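Local coordinates for protein PfVFT1 (Plasmodium falciparum, PDB 5JKQ) that probably works as a Venus Flytrap (solute-binding) protein, holding a still undefined small ligand between the two lobes of its bi-lobed fold, at residues A[14-19]-A[144-149]; A[27-32]-A[48-53]; A[31-36]-A[107-112]; A[86-89]-A[93-96]; A[179-184]-A[216-221]. The protein carries 3 engineered substitutions. One frame throughout, in Å; residues are numbered along the deposited sequence.

Contact 1 (A[14-19]-A[144-149]); sequences KRLIDI and IHMTDN
Asp148 OD2, gripped by the hydroxyls of Tyr94 and Tyr129, lies just beyond His145 and Met146, the two residues that meet Leu16 across this contact. Because Asp148 OD1 also takes the backbone N of Tyr150, the carboxylate is held at both oxygens, which would favour its charged form. The contact between 14-19 and 144-149 is apolar and small, burying 99 Å² in all. A single methyl of Leu16 carries it: CD2 lies 3.9 Å from His145 O and 4.3 Å from CG of Met146, a selenomethionine. Leu16 CG stands opposite the backbone N across the first torsion (chi1 167°), and from there its CD2 methyl meets the backbone at His145 and the stem of Met146. The backbones themselves stay well apart, 8.9 Å from Leu16 CA to His145 CA. The imidazole of His145 has its polar partner outside the contact, ND1 being bonded to the N of Lys79. The salt bridge of Lys14 with Asp18 lies off the contact. Helix 14-29 thus lies against the edge strand 146-147 of the three-stranded parallel sheet, with Trp111 of helix 102-118 touching both Leu16 and Met146, and Ala278 and Phe280 of strand 265-281 also packing on Met146.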
# COMPACT_ATOMS: atom_id res chain seq x y z
N LYS A 14 13.08 -1.78 15.10
CA LYS A 14 12.52 -3.12 15.23
C LYS A 14 11.28 -3.14 16.12
O LYS A 14 10.24 -3.66 15.73
CB LYS A 14 13.56 -4.09 15.79
CG LYS A 14 13.18 -5.56 15.60
CD LYS A 14 13.47 -6.37 16.85
CE LYS A 14 13.10 -7.84 16.68
NZ LYS A 14 11.65 -8.04 16.44
N ARG A 15 11.40 -2.57 17.32
CA ARG A 15 10.29 -2.55 18.26
C ARG A 15 9.16 -1.65 17.75
O ARG A 15 7.99 -1.92 18.00
CB ARG A 15 10.77 -2.07 19.63
CG ARG A 15 9.75 -2.26 20.74
CD ARG A 15 10.42 -2.20 22.10
NE ARG A 15 11.09 -0.91 22.33
CZ ARG A 15 10.80 -0.05 23.30
NH1 ARG A 15 9.84 -0.31 24.19
NH2 ARG A 15 11.48 1.08 23.40
N LEU A 16 9.53 -0.60 17.02
CA LEU A 16 8.54 0.28 16.40
C LEU A 16 7.72 -0.49 15.37
O LEU A 16 6.50 -0.34 15.29
CB LEU A 16 9.23 1.48 15.74
CG LEU A 16 8.40 2.34 14.78
CD1 LEU A 16 7.20 2.96 15.48
CD2 LEU A 16 9.28 3.42 14.15
N ILE A 17 8.39 -1.34 14.59
CA ILE A 17 7.71 -2.15 13.58
C ILE A 17 6.82 -3.20 14.23
O ILE A 17 5.72 -3.47 13.74
CB ILE A 17 8.74 -2.84 12.65
CG1 ILE A 17 9.47 -1.80 11.81
CG2 ILE A 17 8.06 -3.84 11.71
CD1 ILE A 17 10.79 -2.27 11.25
N ASP A 18 7.28 -3.78 15.33
CA ASP A 18 6.55 -4.85 15.99
C ASP A 18 5.27 -4.34 16.66
O ASP A 18 4.21 -4.94 16.51
CB ASP A 18 7.43 -5.55 17.02
CG ASP A 18 8.62 -6.26 16.38
OD1 ASP A 18 8.51 -6.66 15.20
OD2 ASP A 18 9.65 -6.43 17.06
N ILE A 19 5.38 -3.25 17.41
CA ILE A 19 4.21 -2.69 18.07
C ILE A 19 3.24 -2.15 17.02
O ILE A 19 2.03 -2.17 17.22
CB ILE A 19 4.59 -1.58 19.08
CG1 ILE A 19 3.44 -1.33 20.05
CG2 ILE A 19 5.02 -0.30 18.36
CD1 ILE A 19 3.86 -0.67 21.34
N ILE A 144 11.99 11.69 9.70
CA ILE A 144 10.74 11.04 10.07
C ILE A 144 11.01 9.66 10.66
O ILE A 144 12.05 9.06 10.38
CB ILE A 144 9.79 10.91 8.86
CG1 ILE A 144 10.55 10.30 7.67
CG2 ILE A 144 9.21 12.27 8.50
CD1 ILE A 144 9.70 10.03 6.45
N HIS A 145 10.09 9.18 11.48
CA HIS A 145 10.17 7.83 12.02
C HIS A 145 9.55 6.83 11.05
O HIS A 145 9.90 5.65 11.05
CB HIS A 145 9.47 7.75 13.38
CG HIS A 145 9.98 8.74 14.38
ND1 HIS A 145 9.14 9.53 15.14
CD2 HIS A 145 11.24 9.07 14.75
CE1 HIS A 145 9.86 10.30 15.93
NE2 HIS A 145 11.13 10.04 15.72
N MSE A 146 8.63 7.32 10.22
CA MSE A 146 7.79 6.47 9.39
C MSE A 146 7.33 7.13 8.11
O MSE A 146 7.17 8.35 8.05
CB MSE A 146 6.53 6.08 10.15
CG MSE A 146 6.64 4.90 11.05
SE MSE A 146 4.89 4.60 11.83
CE MSE A 146 4.15 3.45 10.44
N THR A 147 7.07 6.31 7.09
CA THR A 147 6.29 6.75 5.95
C THR A 147 4.83 6.47 6.25
O THR A 147 4.51 5.71 7.17
CB THR A 147 6.70 6.02 4.65
OG1 THR A 147 6.31 4.64 4.73
CG2 THR A 147 8.20 6.12 4.42
N ASP A 148 3.93 7.08 5.48
CA ASP A 148 2.52 6.76 5.56
C ASP A 148 2.33 5.30 5.12
O ASP A 148 3.22 4.71 4.53
CB ASP A 148 1.70 7.71 4.68
CG ASP A 148 0.22 7.67 5.00
OD1 ASP A 148 -0.43 6.65 4.70
OD2 ASP A 148 -0.30 8.67 5.55
N ASN A 149 1.16 4.73 5.41
CA ASN A 149 0.90 3.33 5.08
C ASN A 149 0.52 3.10 3.61
O ASN A 149 0.54 1.97 3.14
CB ASN A 149 -0.21 2.77 5.96
CG ASN A 149 0.12 2.84 7.44
OD1 ASN A 149 1.00 2.12 7.92
ND2 ASN A 149 -0.59 3.69 8.17

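Contact 2 (A[27-32]-A[48-53]); sequences LIQNEE and ESIENL
Ile28, on the last turn of helix 14-29, meets Ile50 through two pairs of methyls: CD1 of Ile28 lies 3.5 Å from CG2 of Ile50, and CG2 of Ile28 lies 4.0 Å from CD1 of Ile50. The two side chains slide past each other in opposite directions, so each branch of one finds a branch of the other. Ile50 achieves this with CG1 between its backbone N and carbonyl carbon (chi1 52°). Gln29, next along, adds only the stem of its chain, CG standing 4.3 Å from Ile50 CD1 at the exposed margin. At Asn30 the chain leaves the helix; its OD1 accepts from Glu32 N at 3.1 Å, the donor standing 42° out of the carbonyl plane. Glu31, with a positive phi of 69°, occupies the N-cap position of the following helix. An Asx turn at Asn30 thus lies in the link between helices 14-29 and 32-39, with an isoleucine pair joining the loop after strand 45-46 to the last turn of helix 14-29.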
# COMPACT_ATOMS: atom_id res chain seq x y z
N LEU A 27 -6.40 -4.12 15.57
CA LEU A 27 -7.39 -3.39 14.79
C LEU A 27 -8.20 -4.33 13.89
O LEU A 27 -9.31 -4.00 13.48
CB LEU A 27 -6.72 -2.30 13.94
CG LEU A 27 -6.29 -1.04 14.70
CD1 LEU A 27 -5.49 -0.13 13.79
CD2 LEU A 27 -7.49 -0.30 15.27
N ILE A 28 -7.62 -5.49 13.59
CA ILE A 28 -8.30 -6.50 12.80
C ILE A 28 -9.19 -7.35 13.70
O ILE A 28 -10.27 -7.78 13.29
CB ILE A 28 -7.28 -7.39 12.04
CG1 ILE A 28 -6.64 -6.58 10.92
CG2 ILE A 28 -7.94 -8.64 11.46
CD1 ILE A 28 -5.39 -7.20 10.33
N GLN A 29 -8.73 -7.58 14.93
CA GLN A 29 -9.50 -8.32 15.91
C GLN A 29 -10.75 -7.56 16.36
O GLN A 29 -11.82 -8.15 16.51
CB GLN A 29 -8.64 -8.65 17.13
CG GLN A 29 -7.57 -9.71 16.88
CD GLN A 29 -6.62 -9.87 18.06
OE1 GLN A 29 -6.45 -8.96 18.87
NE2 GLN A 29 -5.99 -11.03 18.15
N ASN A 30 -10.60 -6.25 16.57
CA ASN A 30 -11.70 -5.45 17.11
C ASN A 30 -12.56 -4.79 16.02
O ASN A 30 -13.38 -3.92 16.32
CB ASN A 30 -11.15 -4.37 18.05
CG ASN A 30 -10.25 -3.37 17.35
OD1 ASN A 30 -10.19 -3.31 16.13
ND2 ASN A 30 -9.55 -2.56 18.14
N GLU A 31 -12.36 -5.21 14.77
CA GLU A 31 -13.21 -4.79 13.65
C GLU A 31 -13.08 -3.31 13.27
O GLU A 31 -13.74 -2.86 12.34
CB GLU A 31 -14.68 -5.10 13.96
CG GLU A 31 -14.95 -6.49 14.51
CD GLU A 31 -16.40 -6.68 14.93
OE1 GLU A 31 -17.26 -5.91 14.46
OE2 GLU A 31 -16.67 -7.59 15.74
N GLU A 32 -12.25 -2.56 13.98
CA GLU A 32 -12.12 -1.12 13.72
C GLU A 32 -11.60 -0.83 12.32
O GLU A 32 -12.07 0.11 11.67
CB GLU A 32 -11.21 -0.46 14.75
CG GLU A 32 -11.88 -0.16 16.08
CD GLU A 32 -10.97 0.56 17.05
OE1 GLU A 32 -10.11 1.35 16.60
OE2 GLU A 32 -11.11 0.34 18.27
N GLU A 48 -4.52 -10.96 5.31
CA GLU A 48 -5.33 -12.17 5.46
C GLU A 48 -4.96 -12.99 6.69
O GLU A 48 -5.84 -13.56 7.35
CB GLU A 48 -5.23 -13.04 4.19
CG GLU A 48 -3.84 -13.60 3.88
CD GLU A 48 -2.90 -12.57 3.27
OE1 GLU A 48 -1.68 -12.63 3.55
OE2 GLU A 48 -3.37 -11.71 2.50
N SER A 49 -3.67 -13.05 7.00
CA SER A 49 -3.18 -13.85 8.13
C SER A 49 -2.55 -12.98 9.21
O SER A 49 -1.63 -12.21 8.93
CB SER A 49 -2.17 -14.88 7.64
OG SER A 49 -1.66 -15.64 8.72
N ILE A 50 -3.03 -13.13 10.44
CA ILE A 50 -2.54 -12.36 11.58
C ILE A 50 -2.06 -13.26 12.72
O ILE A 50 -1.66 -12.77 13.78
CB ILE A 50 -3.62 -11.41 12.12
CG1 ILE A 50 -4.92 -12.17 12.41
CG2 ILE A 50 -3.88 -10.29 11.13
CD1 ILE A 50 -5.83 -11.47 13.39
N GLU A 51 -2.11 -14.57 12.50
CA GLU A 51 -1.73 -15.53 13.53
C GLU A 51 -0.31 -15.32 14.04
O GLU A 51 -0.06 -15.38 15.25
CB GLU A 51 -1.87 -16.96 13.01
CG GLU A 51 -3.24 -17.56 13.21
CD GLU A 51 -3.29 -19.02 12.81
OE1 GLU A 51 -2.41 -19.46 12.04
OE2 GLU A 51 -4.21 -19.74 13.28
N ASN A 52 0.61 -15.05 13.13
CA ASN A 52 2.03 -14.94 13.47
C ASN A 52 2.45 -13.54 13.89
O ASN A 52 3.56 -13.34 14.38
CB ASN A 52 2.89 -15.40 12.29
CG ASN A 52 2.55 -16.81 11.84
OD1 ASN A 52 2.33 -17.05 10.66
ND2 ASN A 52 2.51 -17.74 12.79
N LEU A 53 1.57 -12.56 13.71
CA LEU A 53 1.87 -11.19 14.10
C LEU A 53 1.97 -11.09 15.62
O LEU A 53 1.36 -11.89 16.34
CB LEU A 53 0.82 -10.22 13.58
CG LEU A 53 1.04 -9.68 12.16
CD1 LEU A 53 1.18 -10.82 11.16
CD2 LEU A 53 -0.09 -8.74 11.76

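Contact 3 (A[31-36]-A[107-112]); sequences EELIDL and MYIIWE
Ile109 sets its CD1 methyl against two leucines of the facing helix, and the way these three side chains are set defines the contact. Leu36 and Ile109 cross at a slant, with CD2 of Leu36 3.7 Å from CD1 of Ile109. Leu33 reaches the same methyl from one turn earlier, its CD1 4.3 Å from Ile109 CD1. Ile109 places CG1 between its backbone N and carbonyl carbon (chi1 58°), which sends CD1 toward the leucines, and it contributes more than half of the 155 Å² buried. The helix segments 32-36 and 107-112 run nearly antiparallel, at 162°, with axes 11.0 Å apart, a spacing bridged by side chains alone. Helix 102-118 is the helical connection of a beta-alpha-beta crossover: it links strand 77-83 to its parallel neighbour 126-132, so helix 32-39 packs on that connection while Met107, Tyr108 and Trp111 touch strand 126-132. At the margin, the carboxylate of Glu32 comes alongside the branch point of Ile109, OE1 standing 4.4 Å from CB. Glu32 OE1 is also 5.5 Å from Glu112 OE1, a separation of like charges that may raise the proton affinity of either group slightly. Leu36 further touches Phe102, Asp105 and Val106 of the same long helix, and Leu27 of helix 14-29 packs on Ile109 beside Glu32.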
# COMPACT_ATOMS: atom_id res chain seq x y z
N GLU A 31 -12.36 -5.21 14.77
CA GLU A 31 -13.21 -4.79 13.65
C GLU A 31 -13.08 -3.31 13.27
O GLU A 31 -13.74 -2.86 12.34
CB GLU A 31 -14.68 -5.10 13.96
CG GLU A 31 -14.95 -6.49 14.51
CD GLU A 31 -16.40 -6.68 14.93
OE1 GLU A 31 -17.26 -5.91 14.46
OE2 GLU A 31 -16.67 -7.59 15.74
N GLU A 32 -12.25 -2.56 13.98
CA GLU A 32 -12.12 -1.12 13.72
C GLU A 32 -11.60 -0.83 12.32
O GLU A 32 -12.07 0.11 11.67
CB GLU A 32 -11.21 -0.46 14.75
CG GLU A 32 -11.88 -0.16 16.08
CD GLU A 32 -10.97 0.56 17.05
OE1 GLU A 32 -10.11 1.35 16.60
OE2 GLU A 32 -11.11 0.34 18.27
N LEU A 33 -10.64 -1.62 11.86
CA LEU A 33 -10.01 -1.36 10.57
C LEU A 33 -10.98 -1.59 9.42
O LEU A 33 -11.02 -0.82 8.46
CB LEU A 33 -8.76 -2.22 10.39
CG LEU A 33 -7.98 -2.04 9.09
CD1 LEU A 33 -7.70 -0.57 8.79
CD2 LEU A 33 -6.67 -2.80 9.16
N ILE A 34 -11.77 -2.66 9.51
CA ILE A 34 -12.74 -2.98 8.47
C ILE A 34 -13.94 -2.03 8.57
O ILE A 34 -14.56 -1.70 7.56
CB ILE A 34 -13.22 -4.44 8.56
CG1 ILE A 34 -12.00 -5.38 8.55
CG2 ILE A 34 -14.17 -4.77 7.41
CD1 ILE A 34 -12.34 -6.85 8.71
N ASP A 35 -14.26 -1.60 9.78
CA ASP A 35 -15.31 -0.60 9.98
C ASP A 35 -14.92 0.71 9.29
O ASP A 35 -15.76 1.37 8.69
CB ASP A 35 -15.55 -0.36 11.47
CG ASP A 35 -16.38 -1.46 12.11
OD1 ASP A 35 -16.60 -2.50 11.46
OD2 ASP A 35 -16.80 -1.28 13.27
N LEU A 36 -13.65 1.07 9.40
CA LEU A 36 -13.13 2.29 8.79
C LEU A 36 -13.13 2.20 7.27
O LEU A 36 -13.33 3.20 6.58
CB LEU A 36 -11.72 2.57 9.29
CG LEU A 36 -11.01 3.78 8.68
CD1 LEU A 36 -11.70 5.07 9.10
CD2 LEU A 36 -9.54 3.79 9.07
N MSE A 107 -3.78 5.61 9.84
CA MSE A 107 -2.59 5.87 10.64
C MSE A 107 -2.98 6.37 12.03
O MSE A 107 -2.29 6.08 13.00
CB MSE A 107 -1.69 6.90 9.94
CG MSE A 107 -0.36 7.13 10.66
SE MSE A 107 0.75 5.53 10.72
CE MSE A 107 1.64 5.74 9.00
N TYR A 108 -4.09 7.10 12.11
CA TYR A 108 -4.57 7.62 13.39
C TYR A 108 -4.99 6.49 14.32
O TYR A 108 -4.58 6.46 15.48
CB TYR A 108 -5.75 8.57 13.18
CG TYR A 108 -5.40 9.86 12.45
CD1 TYR A 108 -4.17 10.47 12.63
CD2 TYR A 108 -6.31 10.45 11.59
CE1 TYR A 108 -3.85 11.64 11.96
CE2 TYR A 108 -6.01 11.62 10.92
CZ TYR A 108 -4.78 12.21 11.11
OH TYR A 108 -4.47 13.38 10.45
N ILE A 109 -5.80 5.56 13.83
CA ILE A 109 -6.31 4.49 14.68
C ILE A 109 -5.19 3.52 15.07
O ILE A 109 -5.25 2.90 16.13
CB ILE A 109 -7.46 3.71 14.01
CG1 ILE A 109 -7.02 3.12 12.67
CG2 ILE A 109 -8.67 4.63 13.84
CD1 ILE A 109 -8.03 2.18 12.05
N ILE A 110 -4.17 3.39 14.22
CA ILE A 110 -3.03 2.53 14.55
C ILE A 110 -2.31 3.10 15.76
O ILE A 110 -1.99 2.36 16.69
CB ILE A 110 -2.06 2.39 13.35
CG1 ILE A 110 -2.64 1.41 12.33
CG2 ILE A 110 -0.68 1.89 13.81
CD1 ILE A 110 -1.87 1.34 11.02
N TRP A 111 -2.08 4.41 15.76
CA TRP A 111 -1.35 5.05 16.85
C TRP A 111 -2.24 5.34 18.05
O TRP A 111 -1.74 5.48 19.17
CB TRP A 111 -0.68 6.33 16.35
CG TRP A 111 0.61 6.04 15.65
CD1 TRP A 111 0.83 6.04 14.31
CD2 TRP A 111 1.84 5.65 16.26
NE1 TRP A 111 2.14 5.70 14.04
CE2 TRP A 111 2.78 5.45 15.23
CE3 TRP A 111 2.25 5.46 17.59
CZ2 TRP A 111 4.10 5.08 15.48
CZ3 TRP A 111 3.56 5.09 17.83
CH2 TRP A 111 4.46 4.90 16.78
N GLU A 112 -3.55 5.43 17.83
CA GLU A 112 -4.49 5.49 18.94
C GLU A 112 -4.44 4.17 19.71
O GLU A 112 -4.47 4.15 20.94
CB GLU A 112 -5.91 5.77 18.44
CG GLU A 112 -6.16 7.23 18.08
CD GLU A 112 -7.45 7.44 17.31
OE1 GLU A 112 -8.24 6.48 17.18
OE2 GLU A 112 -7.68 8.57 16.83

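Contact 4 (A[86-89]-A[93-96]); sequences KNWG and NYEQ
The amides of Asn87 and Asn93 lie stacked, their planes only 2° apart and their CG atoms 3.3 Å from each other. Each carbonyl oxygen sits close to the other's carbon: Asn87 OD1 is 3.0 Å from Asn93 CG. The two oxygens are both acceptors and cannot bond each other; each instead takes a backbone N-H two residues further on. Asn87 OD1 accepts from Gly89 N at 3.0 Å and Asn93 OD1 from Glu95 N at 3.1 Å, both donors standing well above the amide plane, by 37° and 41°. This pair of bonds fixes the rotation of both amides. A weak bond joins Asn87 ND2 to Glu95 OE1 at 3.4 Å. One step out, Tyr94 N donates to Lys86 O over 2.9 Å, and Trp88 CZ3 meets Tyr94 CE1 obliquely at 3.9 Å. Lys86 CB covers one face of the Trp88 indole, offset toward the rim. Tyr150 meets both aromatic rings, edge-to-face with Trp88, and the phenol end of Tyr94 is held by Asp148. The arrangement is that of a short chain reversal closed by a single beta bridge, Asn87 with Asn93, each partner starting its own Asx turn.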
# COMPACT_ATOMS: atom_id res chain seq x y z
N LYS A 86 -0.56 15.83 -2.54
CA LYS A 86 -1.39 14.70 -2.95
C LYS A 86 -2.80 14.85 -2.39
O LYS A 86 -2.99 15.18 -1.22
CB LYS A 86 -0.78 13.38 -2.47
CG LYS A 86 0.56 13.04 -3.11
CD LYS A 86 0.48 13.05 -4.63
CE LYS A 86 1.72 12.42 -5.25
NZ LYS A 86 1.79 12.66 -6.72
N ASN A 87 -3.78 14.61 -3.25
CA ASN A 87 -5.18 14.64 -2.86
C ASN A 87 -5.97 13.63 -3.68
O ASN A 87 -6.20 13.84 -4.87
CB ASN A 87 -5.77 16.04 -3.03
CG ASN A 87 -7.23 16.13 -2.61
OD1 ASN A 87 -7.79 15.18 -2.07
ND2 ASN A 87 -7.84 17.28 -2.86
N TRP A 88 -6.37 12.53 -3.04
CA TRP A 88 -7.13 11.48 -3.71
C TRP A 88 -8.57 11.44 -3.21
O TRP A 88 -9.25 10.42 -3.33
CB TRP A 88 -6.46 10.12 -3.48
CG TRP A 88 -5.04 10.08 -3.93
CD1 TRP A 88 -4.58 10.22 -5.21
CD2 TRP A 88 -3.88 9.88 -3.11
NE1 TRP A 88 -3.20 10.12 -5.23
CE2 TRP A 88 -2.75 9.91 -3.96
CE3 TRP A 88 -3.69 9.67 -1.74
CZ2 TRP A 88 -1.45 9.75 -3.48
CZ3 TRP A 88 -2.40 9.51 -1.27
CH2 TRP A 88 -1.30 9.55 -2.13
N GLY A 89 -9.02 12.55 -2.65
CA GLY A 89 -10.39 12.67 -2.18
C GLY A 89 -10.61 11.95 -0.87
O GLY A 89 -9.87 12.16 0.09
N ASN A 93 -6.65 12.96 1.63
CA ASN A 93 -6.33 14.32 1.20
C ASN A 93 -5.22 14.92 2.05
O ASN A 93 -5.41 15.18 3.24
CB ASN A 93 -7.58 15.20 1.25
CG ASN A 93 -7.37 16.55 0.61
OD1 ASN A 93 -6.29 16.86 0.11
ND2 ASN A 93 -8.41 17.37 0.61
N TYR A 94 -4.06 15.14 1.43
CA TYR A 94 -2.89 15.66 2.13
C TYR A 94 -2.56 17.10 1.73
O TYR A 94 -1.46 17.58 1.99
CB TYR A 94 -1.68 14.76 1.87
CG TYR A 94 -1.83 13.36 2.41
CD1 TYR A 94 -2.59 12.41 1.75
CD2 TYR A 94 -1.20 12.99 3.60
CE1 TYR A 94 -2.74 11.13 2.25
CE2 TYR A 94 -1.34 11.71 4.10
CZ TYR A 94 -2.10 10.79 3.42
OH TYR A 94 -2.24 9.51 3.92
N GLU A 95 -3.51 17.77 1.09
CA GLU A 95 -3.34 19.18 0.75
C GLU A 95 -3.44 20.04 2.00
O GLU A 95 -2.99 21.19 2.02
CB GLU A 95 -4.38 19.62 -0.29
CG GLU A 95 -3.92 19.40 -1.73
CD GLU A 95 -4.97 19.80 -2.76
OE1 GLU A 95 -6.09 20.19 -2.36
OE2 GLU A 95 -4.68 19.72 -3.97
N GLN A 96 -4.04 19.48 3.05
CA GLN A 96 -4.10 20.13 4.36
C GLN A 96 -3.35 19.30 5.40
O GLN A 96 -3.21 18.09 5.26
CB GLN A 96 -5.56 20.33 4.79
CG GLN A 96 -6.41 19.07 4.70
CD GLN A 96 -7.76 19.24 5.35
OE1 GLN A 96 -8.80 19.07 4.70
NE2 GLN A 96 -7.77 19.57 6.64

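Contact 5 (A[179-184]-A[216-221]); sequences NKIMIL and NALKNI
Leu218 gives up the most surface here, and it meets Ile181 end to end: CD2 of the leucine and CD1 of the isoleucine touch at 4.1 Å. The side chain of Leu218 reaches from helix 212-222 toward the sheet, where it also packs on Ile250 and Val252 of strand 250-253. Ile181 keeps CG1 beside its backbone N and opposite the carbonyl carbon (chi1 -61°), and its other neighbours include Leu195, Phe268 and Ser270. Asn179, two residues back on the same face of strand 175-184, is the second large contributor. Its amide comes against the methyl of Ala217, with ND2 3.5 Å and CG 3.8 Å from Ala217 CB. The CA atoms of Asn179 and Ala217 are 7.3 Å apart, the nearest approach of the two backbones, as suits the smallest side chain of the group. The polar ends of that amide are used by others: ND2 donates to Leu272 O and has a hydrogen bond with Thr274 OG1, while OD1 accepts from Asn214 ND2, a residue of the same helix. Just ahead of Asn216, a disulfide from Cys215 to Cys209 ties the helix to strand 206-209. No hydrogen bond crosses between 179-184 and 216-221, so here the helix meets the strand through methyl groups and an amide flank, and the buried amide is satisfied by bonds made outside these two segments.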
# COMPACT_ATOMS: atom_id res chain seq x y z
N ASN A 179 -6.66 -5.94 -8.56
CA ASN A 179 -6.58 -5.46 -9.94
C ASN A 179 -7.60 -6.18 -10.82
O ASN A 179 -7.53 -7.39 -11.00
CB ASN A 179 -5.17 -5.66 -10.49
CG ASN A 179 -4.14 -4.84 -9.75
OD1 ASN A 179 -3.84 -3.71 -10.13
ND2 ASN A 179 -3.60 -5.40 -8.67
N LYS A 180 -8.55 -5.42 -11.36
CA LYS A 180 -9.58 -5.99 -12.22
C LYS A 180 -9.12 -5.98 -13.67
O LYS A 180 -8.28 -5.17 -14.07
CB LYS A 180 -10.89 -5.22 -12.05
CG LYS A 180 -11.34 -5.10 -10.60
CD LYS A 180 -12.69 -4.44 -10.49
CE LYS A 180 -13.08 -4.21 -9.04
NZ LYS A 180 -13.10 -5.47 -8.25
N ILE A 181 -9.67 -6.90 -14.45
CA ILE A 181 -9.32 -7.04 -15.86
C ILE A 181 -10.57 -6.89 -16.70
O ILE A 181 -11.50 -7.69 -16.57
CB ILE A 181 -8.65 -8.41 -16.15
CG1 ILE A 181 -7.36 -8.55 -15.33
CG2 ILE A 181 -8.35 -8.56 -17.64
CD1 ILE A 181 -6.76 -9.93 -15.37
N MSE A 182 -10.61 -5.87 -17.54
CA MSE A 182 -11.73 -5.71 -18.46
C MSE A 182 -11.32 -6.17 -19.86
O MSE A 182 -10.21 -5.90 -20.33
CB MSE A 182 -12.24 -4.27 -18.48
CG MSE A 182 -11.24 -3.20 -18.85
SE MSE A 182 -12.18 -1.48 -18.97
CE MSE A 182 -13.20 -1.83 -20.60
N ILE A 183 -12.24 -6.88 -20.51
CA ILE A 183 -11.97 -7.52 -21.79
C ILE A 183 -13.26 -7.67 -22.58
O ILE A 183 -14.35 -7.75 -22.00
CB ILE A 183 -11.30 -8.90 -21.59
CG1 ILE A 183 -10.92 -9.53 -22.93
CG2 ILE A 183 -12.22 -9.83 -20.78
CD1 ILE A 183 -10.07 -10.79 -22.81
N LEU A 184 -13.15 -7.71 -23.90
CA LEU A 184 -14.32 -7.92 -24.76
C LEU A 184 -14.88 -9.32 -24.56
O LEU A 184 -14.13 -10.30 -24.53
CB LEU A 184 -13.94 -7.70 -26.22
CG LEU A 184 -13.53 -6.27 -26.59
CD1 LEU A 184 -12.79 -6.24 -27.91
CD2 LEU A 184 -14.75 -5.37 -26.64
N ASN A 216 2.07 -4.07 -13.43
CA ASN A 216 3.02 -4.87 -12.66
C ASN A 216 2.38 -6.13 -12.08
O ASN A 216 3.01 -7.19 -12.05
CB ASN A 216 3.63 -4.03 -11.53
CG ASN A 216 4.94 -3.37 -11.93
OD1 ASN A 216 5.77 -3.97 -12.61
ND2 ASN A 216 5.12 -2.12 -11.51
N ALA A 217 1.14 -6.01 -11.63
CA ALA A 217 0.43 -7.15 -11.05
C ALA A 217 0.27 -8.27 -12.08
O ALA A 217 0.25 -9.44 -11.72
CB ALA A 217 -0.92 -6.71 -10.52
N LEU A 218 0.17 -7.89 -13.35
CA LEU A 218 0.03 -8.87 -14.43
C LEU A 218 1.38 -9.25 -15.03
O LEU A 218 1.53 -10.34 -15.59
CB LEU A 218 -0.90 -8.34 -15.53
CG LEU A 218 -2.38 -8.65 -15.34
CD1 LEU A 218 -3.05 -7.61 -14.46
CD2 LEU A 218 -3.08 -8.77 -16.68
N LYS A 219 2.35 -8.35 -14.92
CA LYS A 219 3.70 -8.63 -15.41
C LYS A 219 4.29 -9.82 -14.66
O LYS A 219 5.06 -10.60 -15.22
CB LYS A 219 4.60 -7.41 -15.25
CG LYS A 219 5.95 -7.53 -15.96
CD LYS A 219 6.99 -6.58 -15.37
CE LYS A 219 7.63 -5.72 -16.45
NZ LYS A 219 6.66 -4.75 -17.03
N ASN A 220 3.91 -9.96 -13.40
CA ASN A 220 4.34 -11.09 -12.58
C ASN A 220 3.90 -12.42 -13.17
O ASN A 220 4.54 -13.45 -12.95
CB ASN A 220 3.78 -10.95 -11.16
CG ASN A 220 4.45 -9.84 -10.37
OD1 ASN A 220 5.63 -9.56 -10.54
ND2 ASN A 220 3.68 -9.19 -9.51
N ILE A 221 2.79 -12.39 -13.91
CA ILE A 221 2.22 -13.60 -14.48
C ILE A 221 2.74 -13.86 -15.89
O ILE A 221 3.16 -14.98 -16.21
CB ILE A 221 0.67 -13.52 -14.53
CG1 ILE A 221 0.10 -13.18 -13.15
CG2 ILE A 221 0.07 -14.83 -15.06
CD1 ILE A 221 0.39 -14.21 -12.07

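Overall arrangement
Contacts 1 to 4 occupy one part of the chain and contact 5 another, its centre 28 to 31 Å from the others and its nearest atoms at least about 13 Å away, as expected of a bi-lobed protein. Contacts 2, 3 and 4 lie between the two halves of contact 1 in sequence; contact 5 comes last. Contacts 1 and 2 share helix 14-29, and contacts 2 and 3 share Glu31 and Glu32 at the start of helix 32-39, with centres 11 Å apart. Helix 102-118 joins contacts 1 and 3 directly, through Leu16 on Trp111 and Met146 on Met107. Contacts 1 and 4 touch through one probable side-chain hydrogen bond.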